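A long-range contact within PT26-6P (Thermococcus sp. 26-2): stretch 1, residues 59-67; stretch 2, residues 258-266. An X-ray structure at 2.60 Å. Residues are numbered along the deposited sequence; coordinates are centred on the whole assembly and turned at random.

Stretch 1 59-67: GLIYGFSAF
Stretch 2, residues 258-266: KYAGALSDF

Stretch 1 has a short strand at Ile-61 and Tyr-62, then a type II' beta turn from Tyr-62 to Ser-65. Stretch 2 enters as a strand, 258-261, and then coils, with helical phi/psi at 263-265. Closest CA pairs set the register: Phe-64 with Gly-261 (4.7 Å), Ser-65 with Ala-262 (3.7 Å), Tyr-62 with Ser-264 (5.4 Å). Together the stretches bury 468 Å².

Lys-258 points away and makes no contact. Tyr-259 (chi1 m) offers its carbonyl: Tyr-62 OH donates to Tyr-259 O at 3.0 Å, although the hydroxyl position is less sure. Ala-260 points away.

Gly-261 (phi/psi 108/-142) has backbone angles that call for glycine. Its carbonyl accepts from the turn, Phe-64 N to Gly-261 O, at 2.9 Å. Gly-63 (51/-127) lies beside this oxygen; a CB there would sit 2.6 Å from Gly-261 O and clash. The Phe-64 ring (chi1 m) meets Gly-261 CA at its edge.

Ala-262 (-90/58) turns the chain. Its CA lies 3.2 Å from Ser-65 OG, and its carbonyl O accepts from Asp-265 N at 2.9 Å.

Leu-263 (t, p) covers one face of the Tyr-62 ring (chi1 t, chi2 102°). Leu-263 CD2 is 3.6 Å from the centroid of the Tyr-62 ring, 4° off its normal, a CH-pi contact. Leu-263 CB is tight against Tyr-62 CD2 at 3.1 Å.

Ser-264 (chi1 m) bonds twice. Tyr-62 N donates to Ser-264 OG at 2.8 Å, and Ser-264 N donates to Ser-65 OG at 3.2 Å. Ser-65 OG itself donates to Tyr-62 O at a very short 2.4 Å, so it links the turn to stretch 2.

Asp-265 (m, chi2 -17°) points toward stretch 1. Ala-66 N donates to Asp-265 OD2 at 2.9 Å. Asp-265 OD1 lies 2.8 Å from Ala-66 O. Phe-266 is out of reach.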

# COMPACT_ATOMS: atom_id res chain seq x y z
N GLY A 59 -10.22 11.61 9.26
CA GLY A 59 -9.12 11.84 10.18
C GLY A 59 -7.82 11.36 9.58
O GLY A 59 -6.75 11.93 9.82
N LEU A 60 -7.91 10.31 8.77
CA LEU A 60 -6.75 9.80 8.04
C LEU A 60 -7.00 9.72 6.52
O LEU A 60 -7.98 9.10 6.06
CB LEU A 60 -6.37 8.43 8.58
CG LEU A 60 -5.14 7.83 7.92
CD1 LEU A 60 -3.89 8.24 8.71
CD2 LEU A 60 -5.27 6.29 7.79
N ILE A 61 -6.13 10.35 5.75
CA ILE A 61 -6.10 10.19 4.30
C ILE A 61 -4.75 9.58 3.98
O ILE A 61 -3.71 10.11 4.37
CB ILE A 61 -6.19 11.54 3.58
CG1 ILE A 61 -7.40 12.33 4.05
CG2 ILE A 61 -6.22 11.35 2.06
CD1 ILE A 61 -7.56 13.68 3.35
N TYR A 62 -4.74 8.45 3.28
CA TYR A 62 -3.48 7.87 2.90
C TYR A 62 -3.03 8.42 1.55
O TYR A 62 -3.79 8.39 0.58
CB TYR A 62 -3.54 6.35 2.89
CG TYR A 62 -2.21 5.73 2.51
CD1 TYR A 62 -1.37 5.18 3.48
CD2 TYR A 62 -1.78 5.71 1.18
CE1 TYR A 62 -0.14 4.62 3.14
CE2 TYR A 62 -0.56 5.17 0.83
CZ TYR A 62 0.26 4.62 1.81
OH TYR A 62 1.47 4.08 1.45
N GLY A 63 -1.81 8.96 1.51
CA GLY A 63 -1.19 9.40 0.26
C GLY A 63 -2.02 10.33 -0.61
O GLY A 63 -2.51 11.34 -0.15
N PHE A 64 -2.18 9.97 -1.88
CA PHE A 64 -2.83 10.86 -2.81
C PHE A 64 -4.27 10.44 -3.10
O PHE A 64 -4.69 10.47 -4.25
CB PHE A 64 -2.05 10.91 -4.13
CG PHE A 64 -0.66 11.44 -3.99
CD1 PHE A 64 -0.43 12.80 -3.97
CD2 PHE A 64 0.43 10.59 -3.89
CE1 PHE A 64 0.85 13.30 -3.85
CE2 PHE A 64 1.71 11.08 -3.76
CZ PHE A 64 1.92 12.44 -3.74
N SER A 65 -5.01 10.08 -2.06
CA SER A 65 -6.40 9.66 -2.27
C SER A 65 -7.39 10.82 -2.34
O SER A 65 -7.12 11.93 -1.87
CB SER A 65 -6.86 8.70 -1.18
OG SER A 65 -5.78 7.91 -0.73
N ALA A 66 -8.53 10.55 -2.94
CA ALA A 66 -9.64 11.47 -2.95
C ALA A 66 -10.42 11.16 -1.67
O ALA A 66 -10.32 10.05 -1.15
CB ALA A 66 -10.48 11.24 -4.18
N PHE A 67 -11.16 12.12 -1.15
CA PHE A 67 -11.80 11.89 0.14
C PHE A 67 -13.09 12.66 0.25
O PHE A 67 -13.23 13.72 -0.36
CB PHE A 67 -10.86 12.29 1.27
CG PHE A 67 -10.29 13.66 1.12
CD1 PHE A 67 -10.96 14.76 1.61
CD2 PHE A 67 -9.09 13.85 0.47
CE1 PHE A 67 -10.43 16.04 1.46
CE2 PHE A 67 -8.55 15.11 0.32
CZ PHE A 67 -9.22 16.21 0.81
N LYS A 258 4.39 -2.76 -1.03
CA LYS A 258 4.69 -1.36 -0.79
C LYS A 258 3.70 -0.54 -1.63
O LYS A 258 3.53 -0.80 -2.81
CB LYS A 258 6.12 -1.08 -1.25
CG LYS A 258 6.81 0.05 -0.52
CD LYS A 258 7.92 0.66 -1.38
CE LYS A 258 8.53 -0.36 -2.37
NZ LYS A 258 9.54 0.28 -3.31
N TYR A 259 3.03 0.43 -1.02
CA TYR A 259 1.98 1.18 -1.71
C TYR A 259 2.33 2.65 -1.90
O TYR A 259 2.99 3.23 -1.05
CB TYR A 259 0.68 1.14 -0.91
CG TYR A 259 0.06 -0.22 -0.75
CD1 TYR A 259 0.21 -0.92 0.44
CD2 TYR A 259 -0.71 -0.78 -1.76
CE1 TYR A 259 -0.37 -2.17 0.60
CE2 TYR A 259 -1.29 -2.02 -1.61
CZ TYR A 259 -1.13 -2.71 -0.43
OH TYR A 259 -1.70 -3.95 -0.26
N ALA A 260 1.86 3.23 -3.01
CA ALA A 260 1.86 4.68 -3.19
C ALA A 260 0.58 5.07 -3.92
O ALA A 260 0.07 4.29 -4.73
CB ALA A 260 3.08 5.13 -3.97
N GLY A 261 0.04 6.26 -3.66
CA GLY A 261 -1.16 6.69 -4.35
C GLY A 261 -2.43 6.73 -3.51
O GLY A 261 -2.39 7.08 -2.34
N ALA A 262 -3.56 6.35 -4.11
CA ALA A 262 -4.86 6.51 -3.49
C ALA A 262 -5.26 5.29 -2.65
O ALA A 262 -6.31 4.69 -2.87
CB ALA A 262 -5.90 6.80 -4.55
N LEU A 263 -4.44 4.95 -1.68
CA LEU A 263 -4.66 3.72 -0.93
C LEU A 263 -5.95 3.73 -0.12
O LEU A 263 -6.50 2.67 0.17
CB LEU A 263 -3.46 3.40 -0.03
CG LEU A 263 -3.49 2.02 0.64
CD1 LEU A 263 -3.45 0.88 -0.37
CD2 LEU A 263 -2.31 1.92 1.62
N SER A 264 -6.43 4.92 0.24
CA SER A 264 -7.68 5.02 0.97
C SER A 264 -8.88 4.70 0.08
O SER A 264 -9.93 4.28 0.56
CB SER A 264 -7.84 6.43 1.54
OG SER A 264 -6.84 6.72 2.50
N ASP A 265 -8.72 4.89 -1.23
CA ASP A 265 -9.84 4.70 -2.15
C ASP A 265 -10.02 3.25 -2.57
O ASP A 265 -11.14 2.74 -2.59
CB ASP A 265 -9.66 5.58 -3.39
CG ASP A 265 -9.53 7.05 -3.05
OD1 ASP A 265 -9.89 7.43 -1.90
OD2 ASP A 265 -9.07 7.83 -3.91
N PHE A 266 -8.91 2.59 -2.91
CA PHE A 266 -8.93 1.17 -3.24
C PHE A 266 -7.59 0.51 -2.96
O PHE A 266 -6.59 1.20 -2.73
CB PHE A 266 -9.35 0.93 -4.70
CG PHE A 266 -8.40 1.50 -5.72
CD1 PHE A 266 -7.56 0.68 -6.44
CD2 PHE A 266 -8.36 2.86 -5.98
CE1 PHE A 266 -6.70 1.21 -7.39
CE2 PHE A 266 -7.51 3.38 -6.93
CZ PHE A 266 -6.68 2.57 -7.63